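Local structure of phenol hydroxylase component phN (Pseudomonas stutzeri, 3U52) at residues A[174-177]-A[178-182]; A[189-192]-A[193-197]; A[197-200]-A[201-205]; A[225-228]-A[229-232]; A[295-298]-A[299-303]. The protein probably forms the diiron-bearing subunit of a multicomponent phenol hydroxylase, in which oxygen is activated to hydroxylate phenol. All blocks are in the same frame, centred on the assembly; numbering follows the deposited sequence.

Interaction 1: A[174-177]-A[178-182]; sequences VPKS and FFDDA
A water molecule joins Asp180 to Lys176, one turn earlier on the same helix: it donates to Asp180 OD1 at 2.7 Å and accepts from Lys176 NZ at 3.1 Å. The charges themselves stay farther apart, with Lys176 NZ 4.1 Å from Asp180 OD2, too far for a direct salt bridge. The lysine chain runs out extended and bends only at its last torsion (chi4 70°), which turns NZ to the water. The aspartate curls back beside its own backbone nitrogen (chi1 -80°), leaving CG 3.4 Å from Lys176 O, the carbonyl to which Asp180 N is also bonded (2.8 Å). A long flexible cation and a short anion suit this i to i+4 spacing, and both have stronger partners: Lys176 a salt bridge to Asp167, Asp180 OD2 a backbone group of another protein chain.

On the helix's other flanks the chemistry differs. Asp181 N binds Ser177 O at 2.9 Å, while the buried Asp181 carboxylate is met by the cations of Arg268, Lys264 and Lys446, which probably stabilise its negative charge, and by the hydroxyl of Tyr447. Ser177 OG returns its bond to Ser173 O, a common way of hiding a serine hydroxyl inside a helix. Phe178 and Phe179 supply the apolar side of helix 173-184, which lies against helices 187-216 and 254-283, with Phe179 also reaching helix 105-121.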
loop_
_atom_site.group_PDB
_atom_site.type_symbol
_atom_site.label_atom_id
_atom_site.label_comp_id
_atom_site.label_asym_id
_atom_site.label_seq_id
_atom_site.Cartn_x
_atom_site.Cartn_y
_atom_site.Cartn_z
ATOM N N VAL A 174 15.441 -15.739 28.860
ATOM C CA VAL A 174 16.495 -16.057 27.871
ATOM C C VAL A 174 16.794 -14.873 26.941
ATOM O O VAL A 174 17.926 -14.350 26.967
ATOM C CB VAL A 174 16.166 -17.358 27.095
ATOM C CG1 VAL A 174 17.287 -17.771 26.236
ATOM C CG2 VAL A 174 15.765 -18.497 28.089
ATOM N N PRO A 175 15.825 -14.434 26.086
ATOM C CA PRO A 175 16.131 -13.192 25.351
ATOM C C PRO A 175 16.374 -11.951 26.208
ATOM O O PRO A 175 17.240 -11.157 25.863
ATOM C CB PRO A 175 14.849 -12.938 24.511
ATOM C CG PRO A 175 13.819 -13.843 25.066
ATOM C CD PRO A 175 14.533 -15.010 25.669
ATOM N N LYS A 176 15.616 -11.767 27.290
ATOM C CA LYS A 176 15.790 -10.591 28.148
ATOM C C LYS A 176 17.208 -10.477 28.750
ATOM O O LYS A 176 17.857 -9.416 28.624
ATOM C CB LYS A 176 14.730 -10.553 29.244
ATOM C CG LYS A 176 14.658 -9.179 29.960
ATOM C CD LYS A 176 13.637 -9.243 31.067
ATOM C CE LYS A 176 13.929 -8.238 32.186
ATOM N NZ LYS A 176 13.693 -6.844 31.760
ATOM N N SER A 177 17.697 -11.552 29.376
ATOM C CA SER A 177 19.026 -11.496 29.962
ATOM C C SER A 177 20.145 -11.386 28.906
ATOM O O SER A 177 21.198 -10.799 29.179
ATOM C CB SER A 177 19.278 -12.684 30.923
ATOM O OG SER A 177 19.408 -13.888 30.193
ATOM N N PHE A 178 19.934 -11.931 27.703
ATOM C CA PHE A 178 20.882 -11.733 26.562
ATOM C C PHE A 178 21.069 -10.247 26.300
ATOM O O PHE A 178 22.207 -9.723 26.234
ATOM C CB PHE A 178 20.336 -12.412 25.257
ATOM C CG PHE A 178 21.203 -12.176 24.052
ATOM C CD1 PHE A 178 21.015 -11.061 23.256
ATOM C CD2 PHE A 178 22.184 -13.105 23.691
ATOM C CE1 PHE A 178 21.848 -10.832 22.132
ATOM C CE2 PHE A 178 23.021 -12.919 22.542
ATOM C CZ PHE A 178 22.883 -11.782 21.803
ATOM N N PHE A 179 19.945 -9.540 26.149
ATOM C CA PHE A 179 20.070 -8.117 25.876
ATOM C C PHE A 179 20.442 -7.233 27.095
ATOM O O PHE A 179 21.054 -6.182 26.908
ATOM C CB PHE A 179 18.793 -7.566 25.166
ATOM C CG PHE A 179 19.132 -6.763 23.942
ATOM C CD1 PHE A 179 19.304 -7.377 22.729
ATOM C CD2 PHE A 179 19.331 -5.390 24.043
ATOM C CE1 PHE A 179 19.689 -6.633 21.572
ATOM C CE2 PHE A 179 19.688 -4.625 22.919
ATOM C CZ PHE A 179 19.871 -5.246 21.684
ATOM N N ASP A 180 20.028 -7.625 28.306
ATOM C CA ASP A 180 20.453 -6.923 29.551
ATOM C C ASP A 180 21.960 -7.032 29.680
ATOM O O ASP A 180 22.582 -6.082 30.039
ATOM C CB ASP A 180 19.792 -7.503 30.788
ATOM C CG ASP A 180 18.368 -7.017 30.991
ATOM O OD1 ASP A 180 17.850 -6.212 30.147
ATOM O OD2 ASP A 180 17.730 -7.425 32.019
ATOM N N ASP A 181 22.536 -8.191 29.362
ATOM C CA ASP A 181 23.987 -8.422 29.401
ATOM C C ASP A 181 24.677 -7.430 28.474
ATOM O O ASP A 181 25.572 -6.695 28.907
ATOM C CB ASP A 181 24.231 -9.905 29.052
ATOM C CG ASP A 181 25.684 -10.382 29.248
ATOM O OD1 ASP A 181 26.623 -9.581 29.256
ATOM O OD2 ASP A 181 25.870 -11.617 29.333
ATOM N N ALA A 182 24.203 -7.324 27.212
ATOM C CA ALA A 182 24.797 -6.370 26.253
ATOM C C ALA A 182 24.661 -4.902 26.681
ATOM O O ALA A 182 25.615 -4.150 26.572
ATOM C CB ALA A 182 24.182 -6.571 24.816
HETATM O O HOH W 1 15.334 -5.490 29.556
#

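Interaction 2: A[189-192]-A[193-197]; sequences EFLT and AISFS
Between Glu189 and Ser197 the helix changes pitch: Ala193 N and Ile194 N reach back four residues, to Glu189 O (2.7 Å) and Phe190 O (2.9 Å), whereas Phe196 N reaches back five, to Leu191 O (3.1 Å), opening a pi-type turn. Leu191 O also takes a weak bond from Ser195 N, which marks the switch. In the widened turn Thr192 O accepts twice from Ser197, from N at 3.0 Å and from OG at 3.0 Å, the two donors coming from opposite faces of the carbonyl plane. The serine hydroxyl can do this because it stands beside its own backbone nitrogen (chi1 -58°).

The apolar contact belongs to Phe190 and Ile194. Ile194 CG1 sits over one face of the Phe190 ring, 4.2 Å from its centroid and off toward the rim, a CH-pi contact, while Tyr115 meets the same ring edge-to-face. Leu191, part of a xenon pocket, lays CD1 3.8 Å from Ser195 OG.

Small hydroxyl residues thus serve a buried helix well: Thr192 OG1 bonds back to Phe188 O, Ser195 OG to Tyr115 and Ser197 OG to Thr192 O, whose two bonds fix both backbone and side chain of Ser197.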
loop_
_atom_site.group_PDB
_atom_site.type_symbol
_atom_site.label_atom_id
_atom_site.label_comp_id
_atom_site.label_asym_id
_atom_site.label_seq_id
_atom_site.Cartn_x
_atom_site.Cartn_y
_atom_site.Cartn_z
ATOM N N GLU A 189 31.795 -3.417 23.687
ATOM C CA GLU A 189 31.235 -4.783 23.820
ATOM C C GLU A 189 29.797 -4.782 23.310
ATOM O O GLU A 189 29.398 -5.700 22.590
ATOM C CB GLU A 189 31.311 -5.319 25.255
ATOM C CG GLU A 189 30.815 -6.775 25.343
ATOM C CD GLU A 189 30.933 -7.391 26.726
ATOM O OE1 GLU A 189 30.535 -8.553 26.851
ATOM O OE2 GLU A 189 31.422 -6.763 27.691
ATOM N N PHE A 190 29.053 -3.723 23.608
ATOM C CA PHE A 190 27.667 -3.628 23.085
ATOM C C PHE A 190 27.705 -3.761 21.549
ATOM O O PHE A 190 26.972 -4.597 20.962
ATOM C CB PHE A 190 26.963 -2.333 23.492
ATOM C CG PHE A 190 25.562 -2.167 22.884
ATOM C CD1 PHE A 190 24.458 -2.800 23.432
ATOM C CD2 PHE A 190 25.383 -1.428 21.725
ATOM C CE1 PHE A 190 23.178 -2.657 22.866
ATOM C CE2 PHE A 190 24.121 -1.288 21.154
ATOM C CZ PHE A 190 23.023 -1.903 21.734
ATOM N N LEU A 191 28.559 -2.967 20.910
ATOM C CA LEU A 191 28.673 -3.059 19.440
ATOM C C LEU A 191 29.163 -4.440 18.956
ATOM O O LEU A 191 28.655 -4.999 17.959
ATOM C CB LEU A 191 29.539 -1.920 18.904
ATOM C CG LEU A 191 28.814 -0.779 18.162
ATOM C CD1 LEU A 191 27.270 -0.558 18.375
ATOM C CD2 LEU A 191 29.623 0.466 18.253
ATOM N N THR A 192 30.127 -5.026 19.661
ATOM C CA THR A 192 30.631 -6.337 19.251
ATOM C C THR A 192 29.559 -7.402 19.396
ATOM O O THR A 192 29.468 -8.314 18.559
ATOM C CB THR A 192 31.929 -6.717 20.009
ATOM O OG1 THR A 192 32.935 -5.742 19.687
ATOM C CG2 THR A 192 32.423 -8.119 19.584
ATOM N N ALA A 193 28.774 -7.318 20.466
ATOM C CA ALA A 193 27.709 -8.268 20.745
ATOM C C ALA A 193 26.600 -8.167 19.696
ATOM O O ALA A 193 26.168 -9.156 19.100
ATOM C CB ALA A 193 27.097 -7.950 22.111
ATOM N N ILE A 194 26.116 -6.956 19.548
ATOM C CA ILE A 194 24.884 -6.724 18.812
ATOM C C ILE A 194 25.115 -6.442 17.314
ATOM O O ILE A 194 24.512 -7.104 16.448
ATOM C CB ILE A 194 23.937 -5.651 19.535
ATOM C CG1 ILE A 194 23.700 -6.026 21.017
ATOM C CG2 ILE A 194 22.590 -5.509 18.799
ATOM C CD1 ILE A 194 23.120 -7.499 21.334
ATOM N N SER A 195 26.019 -5.518 16.993
ATOM C CA SER A 195 26.277 -5.179 15.594
ATOM C C SER A 195 27.062 -6.277 14.869
ATOM O O SER A 195 26.670 -6.697 13.771
ATOM C CB SER A 195 26.974 -3.835 15.449
ATOM O OG SER A 195 25.999 -2.803 15.588
ATOM N N PHE A 196 28.148 -6.754 15.462
ATOM C CA PHE A 196 28.893 -7.786 14.784
ATOM C C PHE A 196 28.287 -9.192 14.973
ATOM O O PHE A 196 27.925 -9.832 13.985
ATOM C CB PHE A 196 30.381 -7.719 15.125
ATOM C CG PHE A 196 31.154 -8.905 14.628
ATOM C CD1 PHE A 196 31.482 -9.021 13.293
ATOM C CD2 PHE A 196 31.486 -9.957 15.499
ATOM C CE1 PHE A 196 32.176 -10.142 12.834
ATOM C CE2 PHE A 196 32.158 -11.095 15.025
ATOM C CZ PHE A 196 32.517 -11.175 13.715
ATOM N N SER A 197 28.122 -9.661 16.209
ATOM C CA SER A 197 27.700 -11.047 16.467
ATOM C C SER A 197 26.234 -11.325 16.077
ATOM O O SER A 197 25.937 -12.317 15.398
ATOM C CB SER A 197 27.992 -11.429 17.948
ATOM O OG SER A 197 29.387 -11.268 18.239
#

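Interaction 3: A[197-200]-A[201-205]; sequences SFEY and VLTNL. With FE (Fe (III) ion), chain H.
Glu199 and Thr203 stand where helix 187-216 lines the diiron site, the glutamate reaching the metal and the threonine lying one turn beyond it. Glu199 OE1 binds a ferric ion at 2.1 Å, whereas Glu199 OE2 remains 3.2 Å from it, so the carboxylate is monodentate. Its chain doubles over at chi2 (-79°), which swings the carboxylate to the iron that Glu233 and His236 also bind. Gln134 adds a weak hydrogen bond to OE1.

The Thr203 hydroxyl lies opposite its backbone nitrogen (chi1 -171°) and binds a water at 2.6 Å from OG1; this water lies 2.9 Å from Glu199 O. The methyl, Thr203 CG2, turns instead to the backbone, 3.6 Å from Tyr200 O.

All this happens on a distorted helix, as in other bacterial multicomponent monooxygenases, whose metal-bearing helix carries pi-type turns. Leu202 N bonds five residues back to Ser197 O (3.0 Å, N-H...O 131°), and beyond it the helix is kinked, Asn204 N making no bond to the turn before and Leu205 N a weak one to Leu202 O. The Leu202 side chain packs over Ser197 O, its CG 3.4 Å away, then meets Leu273. On another flank Tyr200 and Val201 cross nearly at right angles, Tyr200 CD1 lying 4.1 Å from Val201 CG2. The tyrosine continues to Met237 and Leu241 of helix 220-250, while Phe198 borders a xenon pocket with Gly269 and Leu273.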
loop_
_atom_site.group_PDB
_atom_site.type_symbol
_atom_site.label_atom_id
_atom_site.label_comp_id
_atom_site.label_asym_id
_atom_site.label_seq_id
_atom_site.Cartn_x
_atom_site.Cartn_y
_atom_site.Cartn_z
ATOM N N SER A 197 28.122 -9.661 16.209
ATOM C CA SER A 197 27.700 -11.047 16.467
ATOM C C SER A 197 26.234 -11.325 16.077
ATOM O O SER A 197 25.937 -12.317 15.398
ATOM C CB SER A 197 27.992 -11.429 17.948
ATOM O OG SER A 197 29.387 -11.268 18.239
ATOM N N PHE A 198 25.328 -10.443 16.469
ATOM C CA PHE A 198 23.891 -10.590 16.256
ATOM C C PHE A 198 23.608 -10.176 14.803
ATOM O O PHE A 198 23.171 -11.001 13.981
ATOM C CB PHE A 198 23.199 -9.623 17.232
ATOM C CG PHE A 198 21.819 -10.023 17.731
ATOM C CD1 PHE A 198 21.381 -11.325 17.781
ATOM C CD2 PHE A 198 20.980 -9.038 18.269
ATOM C CE1 PHE A 198 20.068 -11.603 18.293
ATOM C CE2 PHE A 198 19.698 -9.342 18.807
ATOM C CZ PHE A 198 19.252 -10.597 18.803
ATOM N N GLU A 199 23.903 -8.910 14.477
ATOM C CA GLU A 199 23.463 -8.293 13.200
ATOM C C GLU A 199 24.245 -8.677 11.991
ATOM O O GLU A 199 23.805 -8.393 10.896
ATOM C CB GLU A 199 23.503 -6.768 13.246
ATOM C CG GLU A 199 22.535 -6.159 14.224
ATOM C CD GLU A 199 21.123 -6.133 13.666
ATOM O OE1 GLU A 199 20.560 -5.044 13.490
ATOM O OE2 GLU A 199 20.580 -7.219 13.387
ATOM N N TYR A 200 25.431 -9.234 12.160
ATOM C CA TYR A 200 26.202 -9.628 11.025
ATOM C C TYR A 200 26.365 -11.145 10.956
ATOM O O TYR A 200 25.954 -11.770 9.978
ATOM C CB TYR A 200 27.555 -8.902 10.972
ATOM C CG TYR A 200 28.291 -9.225 9.711
ATOM C CD1 TYR A 200 29.324 -10.134 9.701
ATOM C CD2 TYR A 200 27.906 -8.649 8.505
ATOM C CE1 TYR A 200 29.978 -10.471 8.490
ATOM C CE2 TYR A 200 28.525 -8.964 7.332
ATOM C CZ TYR A 200 29.571 -9.872 7.316
ATOM O OH TYR A 200 30.210 -10.160 6.103
ATOM N N VAL A 201 26.967 -11.737 11.966
ATOM C CA VAL A 201 27.218 -13.153 11.950
ATOM C C VAL A 201 25.946 -14.052 12.011
ATOM O O VAL A 201 25.826 -14.998 11.219
ATOM C CB VAL A 201 28.224 -13.564 13.028
ATOM C CG1 VAL A 201 28.473 -15.101 12.969
ATOM C CG2 VAL A 201 29.535 -12.826 12.787
ATOM N N LEU A 202 25.021 -13.756 12.933
ATOM C CA LEU A 202 23.927 -14.680 13.273
ATOM C C LEU A 202 22.571 -14.209 12.762
ATOM O O LEU A 202 21.569 -14.914 12.901
ATOM C CB LEU A 202 23.896 -14.912 14.795
ATOM C CG LEU A 202 25.159 -15.631 15.335
ATOM C CD1 LEU A 202 25.175 -15.700 16.876
ATOM C CD2 LEU A 202 25.313 -17.060 14.738
ATOM N N THR A 203 22.554 -13.023 12.161
ATOM C CA THR A 203 21.322 -12.376 11.654
ATOM C C THR A 203 20.370 -13.246 10.809
ATOM O O THR A 203 19.163 -13.306 11.051
ATOM C CB THR A 203 21.632 -11.037 10.904
ATOM O OG1 THR A 203 20.391 -10.395 10.648
ATOM C CG2 THR A 203 22.387 -11.256 9.572
ATOM N N ASN A 204 20.923 -13.931 9.834
ATOM C CA ASN A 204 20.138 -14.796 8.950
ATOM C C ASN A 204 19.447 -15.962 9.658
ATOM O O ASN A 204 18.412 -16.459 9.184
ATOM C CB ASN A 204 21.037 -15.324 7.825
ATOM C CG ASN A 204 21.278 -14.277 6.713
ATOM O OD1 ASN A 204 20.390 -13.479 6.386
ATOM N ND2 ASN A 204 22.467 -14.292 6.142
ATOM N N LEU A 205 20.042 -16.437 10.746
ATOM C CA LEU A 205 19.412 -17.509 11.540
ATOM C C LEU A 205 18.142 -17.089 12.261
ATOM O O LEU A 205 17.317 -17.940 12.606
ATOM C CB LEU A 205 20.405 -18.142 12.516
ATOM C CG LEU A 205 21.554 -18.810 11.758
ATOM C CD1 LEU A 205 22.866 -18.902 12.520
ATOM C CD2 LEU A 205 21.098 -20.162 11.315
HETATM FE FE FE H . 18.790 -4.843 12.295
HETATM O O HOH W 2 21.074 -7.951 10.008
#

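Interaction 4: A[225-228]-A[229-232]; sequences FGFS and AQSD
With CG swung away from its backbone nitrogen (chi1 166°), Phe225 lays its ring along the helix above Ala229, four residues on. The methyl of Ala229 meets one face near the rim, with Phe225 CZ 4.0 Å from Ala229 CB. Alanine suits the spot, its single carbon filling the step between the ring and the backbone while also touching His141. A bound xenon touches Phe225, and Thr144 and Gln145 of helix 125-155 pack on its side chain.

Phe227 and Gln230 both place CG beside their backbone nitrogen (chi1 -74° and -76°), and their side chains run side by side. Gln230 CG lies 3.5 Å from Gly226 O.

Helix 220-250 carries the second of the two Glu-X-X-His iron-binding sequences of the family, which starts just after Asp232. Here its backbone bonds are slack: Ala229 N shares itself weakly between Phe225 O (3.0 Å) and Gly226 O (3.2 Å), and Gln230 N between Gly226 O and Phe227 O, also weakly. Beyond them Ser231 N and Asp232 N have no bond to the turn before, and the helix is kinked. Near this kink Lys68 bonds both Ser228 O and Ser231 OG. Asp232 OD2 accepts from His141, a ligand of one ferric ion, a second-shell bond that probably helps to orient this imidazole, and forms a salt bridge with Arg140, while Asp232 OD1 pairs with Arg235.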
loop_
_atom_site.group_PDB
_atom_site.type_symbol
_atom_site.label_atom_id
_atom_site.label_comp_id
_atom_site.label_asym_id
_atom_site.label_seq_id
_atom_site.Cartn_x
_atom_site.Cartn_y
_atom_site.Cartn_z
ATOM N N PHE A 225 6.346 -7.075 6.365
ATOM C CA PHE A 225 7.294 -6.499 7.294
ATOM C C PHE A 225 8.726 -6.945 6.921
ATOM O O PHE A 225 9.624 -6.114 6.824
ATOM C CB PHE A 225 7.017 -6.830 8.765
ATOM C CG PHE A 225 8.201 -6.499 9.627
ATOM C CD1 PHE A 225 8.507 -5.154 9.902
ATOM C CD2 PHE A 225 9.087 -7.491 10.050
ATOM C CE1 PHE A 225 9.659 -4.816 10.621
ATOM C CE2 PHE A 225 10.245 -7.158 10.774
ATOM C CZ PHE A 225 10.530 -5.817 11.052
ATOM N N GLY A 226 8.954 -8.248 6.702
ATOM C CA GLY A 226 10.322 -8.765 6.306
ATOM C C GLY A 226 10.915 -8.158 5.033
ATOM O O GLY A 226 12.082 -7.698 5.021
ATOM N N PHE A 227 10.135 -8.124 3.958
ATOM C CA PHE A 227 10.573 -7.400 2.756
ATOM C C PHE A 227 10.944 -5.960 3.057
ATOM O O PHE A 227 11.949 -5.496 2.584
ATOM C CB PHE A 227 9.531 -7.420 1.598
ATOM C CG PHE A 227 9.438 -8.765 0.869
ATOM C CD1 PHE A 227 8.209 -9.421 0.738
ATOM C CD2 PHE A 227 10.571 -9.379 0.355
ATOM C CE1 PHE A 227 8.110 -10.683 0.094
ATOM C CE2 PHE A 227 10.489 -10.640 -0.285
ATOM C CZ PHE A 227 9.246 -11.287 -0.417
ATOM N N SER A 228 10.114 -5.266 3.832
ATOM C CA SER A 228 10.362 -3.878 4.229
ATOM C C SER A 228 11.662 -3.624 5.058
ATOM O O SER A 228 12.307 -2.552 4.981
ATOM C CB SER A 228 9.180 -3.417 5.039
ATOM O OG SER A 228 9.027 -2.060 4.806
ATOM N N ALA A 229 12.043 -4.625 5.838
ATOM C CA ALA A 229 13.194 -4.522 6.690
ATOM C C ALA A 229 14.502 -4.897 5.989
ATOM O O ALA A 229 15.554 -4.607 6.534
ATOM C CB ALA A 229 12.992 -5.377 7.912
ATOM N N GLN A 230 14.453 -5.506 4.794
ATOM C CA GLN A 230 15.687 -5.890 4.064
ATOM C C GLN A 230 16.707 -4.780 3.825
ATOM O O GLN A 230 17.881 -4.953 4.168
ATOM C CB GLN A 230 15.384 -6.581 2.743
ATOM C CG GLN A 230 14.929 -8.010 2.974
ATOM C CD GLN A 230 14.613 -8.718 1.672
ATOM O OE1 GLN A 230 14.049 -8.115 0.763
ATOM N NE2 GLN A 230 14.987 -9.998 1.570
ATOM N N SER A 231 16.275 -3.659 3.260
ATOM C CA SER A 231 17.191 -2.543 3.046
ATOM C C SER A 231 17.773 -2.011 4.362
ATOM O O SER A 231 18.903 -1.562 4.399
ATOM C CB SER A 231 16.552 -1.421 2.219
ATOM O OG SER A 231 15.409 -0.897 2.865
ATOM N N ASP A 232 17.001 -2.073 5.447
ATOM C CA ASP A 232 17.485 -1.640 6.743
ATOM C C ASP A 232 18.619 -2.575 7.149
ATOM O O ASP A 232 19.678 -2.109 7.518
ATOM C CB ASP A 232 16.397 -1.716 7.834
ATOM C CG ASP A 232 15.244 -0.728 7.637
ATOM O OD1 ASP A 232 15.351 0.260 6.894
ATOM O OD2 ASP A 232 14.203 -0.943 8.291
#

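Interaction 5: A[295-298]-A[299-303]; sequences WEVY and YEQNG
Trp295 and Tyr299 run side by side on one helix face, and Tyr299 CB stands over the six-membered ring of Trp295, 3.8 Å from its centroid and only 10° off the ring normal, a CH-pi contact. The two rings overlap little, their planes inclined at 28°, with Tyr299 CD1 touching Trp295 CZ2 at 3.5 Å. Each ring is directed there by a CG anti to its backbone nitrogen (chi1 -171° for Trp295). Both keep polar atoms for other partners, Trp295 NE1 bonding Asn325 and Tyr299 OH bonding Gln321.

Backbone hydrogen bonds show a run of pi-type turns in helix 291-310. Trp295 O accepts from Tyr299 N (2.9 Å), above its plane, and from Glu300 N (2.9 Å), within it. Gln301 N and Asn302 N then bond five residues back, to Glu296 O and Val297 O.

Polar side chains add further contacts. Glu300 crosses the indole at about a right angle, placing OE1 at its edge and in its plane, 3.3 Å from Trp295 CD1, while a salt bridge to Lys328 holds the same oxygen; the lysine probably also eases repulsion from Glu296. Asn302 lies alongside Tyr298, amide and ring planes steeply inclined and Asn302 ND2 3.9 Å from Tyr298 CD2. A water accepts from Asn302 ND2 at 2.9 Å and donates to Tyr298 O at 3.3 Å, linking successive turns on the more exposed side.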
loop_
_atom_site.group_PDB
_atom_site.type_symbol
_atom_site.label_atom_id
_atom_site.label_comp_id
_atom_site.label_asym_id
_atom_site.label_seq_id
_atom_site.Cartn_x
_atom_site.Cartn_y
_atom_site.Cartn_z
ATOM N N TRP A 295 21.607 -23.837 9.990
ATOM C CA TRP A 295 22.899 -23.705 10.672
ATOM C C TRP A 295 24.090 -23.938 9.732
ATOM O O TRP A 295 25.094 -23.190 9.743
ATOM C CB TRP A 295 23.033 -24.677 11.867
ATOM C CG TRP A 295 24.248 -24.384 12.670
ATOM C CD1 TRP A 295 25.449 -25.096 12.660
ATOM C CD2 TRP A 295 24.436 -23.313 13.619
ATOM N NE1 TRP A 295 26.354 -24.505 13.544
ATOM C CE2 TRP A 295 25.768 -23.420 14.129
ATOM C CE3 TRP A 295 23.618 -22.251 14.081
ATOM C CZ2 TRP A 295 26.282 -22.518 15.092
ATOM C CZ3 TRP A 295 24.159 -21.331 15.026
ATOM C CH2 TRP A 295 25.471 -21.484 15.512
ATOM N N GLU A 296 23.991 -25.014 8.960
ATOM C CA GLU A 296 25.024 -25.399 8.033
ATOM C C GLU A 296 25.314 -24.335 6.956
ATOM O O GLU A 296 26.478 -24.061 6.613
ATOM C CB GLU A 296 24.573 -26.698 7.400
ATOM C CG GLU A 296 25.685 -27.465 6.745
ATOM C CD GLU A 296 25.264 -28.904 6.411
ATOM O OE1 GLU A 296 25.656 -29.364 5.310
ATOM O OE2 GLU A 296 24.529 -29.546 7.220
ATOM N N VAL A 297 24.271 -23.724 6.417
ATOM C CA VAL A 297 24.458 -22.701 5.404
ATOM C C VAL A 297 24.852 -21.366 6.011
ATOM O O VAL A 297 25.829 -20.749 5.601
ATOM C CB VAL A 297 23.168 -22.566 4.549
ATOM C CG1 VAL A 297 23.279 -21.384 3.534
ATOM C CG2 VAL A 297 22.911 -23.906 3.853
ATOM N N TYR A 298 24.104 -20.908 7.002
ATOM C CA TYR A 298 24.294 -19.556 7.474
ATOM C C TYR A 298 25.458 -19.417 8.431
ATOM O O TYR A 298 26.097 -18.382 8.458
ATOM C CB TYR A 298 22.999 -18.975 8.054
ATOM C CG TYR A 298 21.957 -18.895 6.983
ATOM C CD1 TYR A 298 20.834 -19.702 7.021
ATOM C CD2 TYR A 298 22.124 -18.036 5.898
ATOM C CE1 TYR A 298 19.885 -19.638 6.008
ATOM C CE2 TYR A 298 21.195 -17.968 4.884
ATOM C CZ TYR A 298 20.079 -18.768 4.940
ATOM O OH TYR A 298 19.138 -18.700 3.922
ATOM N N TYR A 299 25.737 -20.441 9.217
ATOM C CA TYR A 299 26.867 -20.329 10.094
ATOM C C TYR A 299 28.027 -21.121 9.560
ATOM O O TYR A 299 29.115 -20.560 9.413
ATOM C CB TYR A 299 26.578 -20.736 11.570
ATOM C CG TYR A 299 27.845 -20.563 12.382
ATOM C CD1 TYR A 299 28.685 -21.656 12.657
ATOM C CD2 TYR A 299 28.263 -19.280 12.785
ATOM C CE1 TYR A 299 29.896 -21.481 13.315
ATOM C CE2 TYR A 299 29.464 -19.105 13.439
ATOM C CZ TYR A 299 30.279 -20.190 13.689
ATOM O OH TYR A 299 31.460 -19.968 14.401
ATOM N N GLU A 300 27.874 -22.411 9.303
ATOM C CA GLU A 300 29.091 -23.185 8.972
ATOM C C GLU A 300 29.761 -22.684 7.657
ATOM O O GLU A 300 30.969 -22.473 7.617
ATOM C CB GLU A 300 28.826 -24.692 8.942
ATOM C CG GLU A 300 28.575 -25.260 10.339
ATOM C CD GLU A 300 28.300 -26.750 10.331
ATOM O OE1 GLU A 300 27.357 -27.191 11.020
ATOM O OE2 GLU A 300 29.018 -27.472 9.619
ATOM N N GLN A 301 28.968 -22.429 6.620
ATOM C CA GLN A 301 29.521 -21.967 5.343
ATOM C C GLN A 301 29.840 -20.494 5.357
ATOM O O GLN A 301 31.010 -20.100 5.208
ATOM C CB GLN A 301 28.581 -22.352 4.193
ATOM C CG GLN A 301 28.577 -23.888 3.983
ATOM C CD GLN A 301 27.591 -24.409 2.934
ATOM O OE1 GLN A 301 26.866 -23.646 2.248
ATOM N NE2 GLN A 301 27.559 -25.737 2.805
ATOM N N ASN A 302 28.832 -19.645 5.546
ATOM C CA ASN A 302 29.058 -18.189 5.474
ATOM C C ASN A 302 29.993 -17.668 6.583
ATOM O O ASN A 302 30.921 -16.903 6.326
ATOM C CB ASN A 302 27.722 -17.431 5.483
ATOM C CG ASN A 302 26.851 -17.716 4.257
ATOM O OD1 ASN A 302 27.262 -18.390 3.311
ATOM N ND2 ASN A 302 25.631 -17.209 4.280
ATOM N N GLY A 303 29.754 -18.116 7.809
ATOM C CA GLY A 303 30.546 -17.766 9.004
ATOM C C GLY A 303 31.967 -18.292 8.867
ATOM O O GLY A 303 32.910 -17.611 9.251
HETATM O O HOH W 3 24.775 -15.924 6.779
#

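In chain order the five contacts lie on helix 173-184 (interaction 1), helix 187-216 (2 and 3), helix 220-250 (4) and helix 291-310 (5). Interactions 2 and 3 share Ser197, their centres about 10 Å apart, and continue one distorted helix. Interaction 1 touches both, chiefly through Phe178 and Phe179, which meet Ile194 and Phe198. Interaction 5 touches interaction 3, about 11 Å away between centres, where Trp295 and Tyr298 pack on Leu205 and Asn204. Interaction 4 touches none; its nearest atoms are about 7 Å from interaction 3, with the iron site between their helices. Helix 187-216 thus carries an iron ligand and packs against helices 173-184 and 291-310.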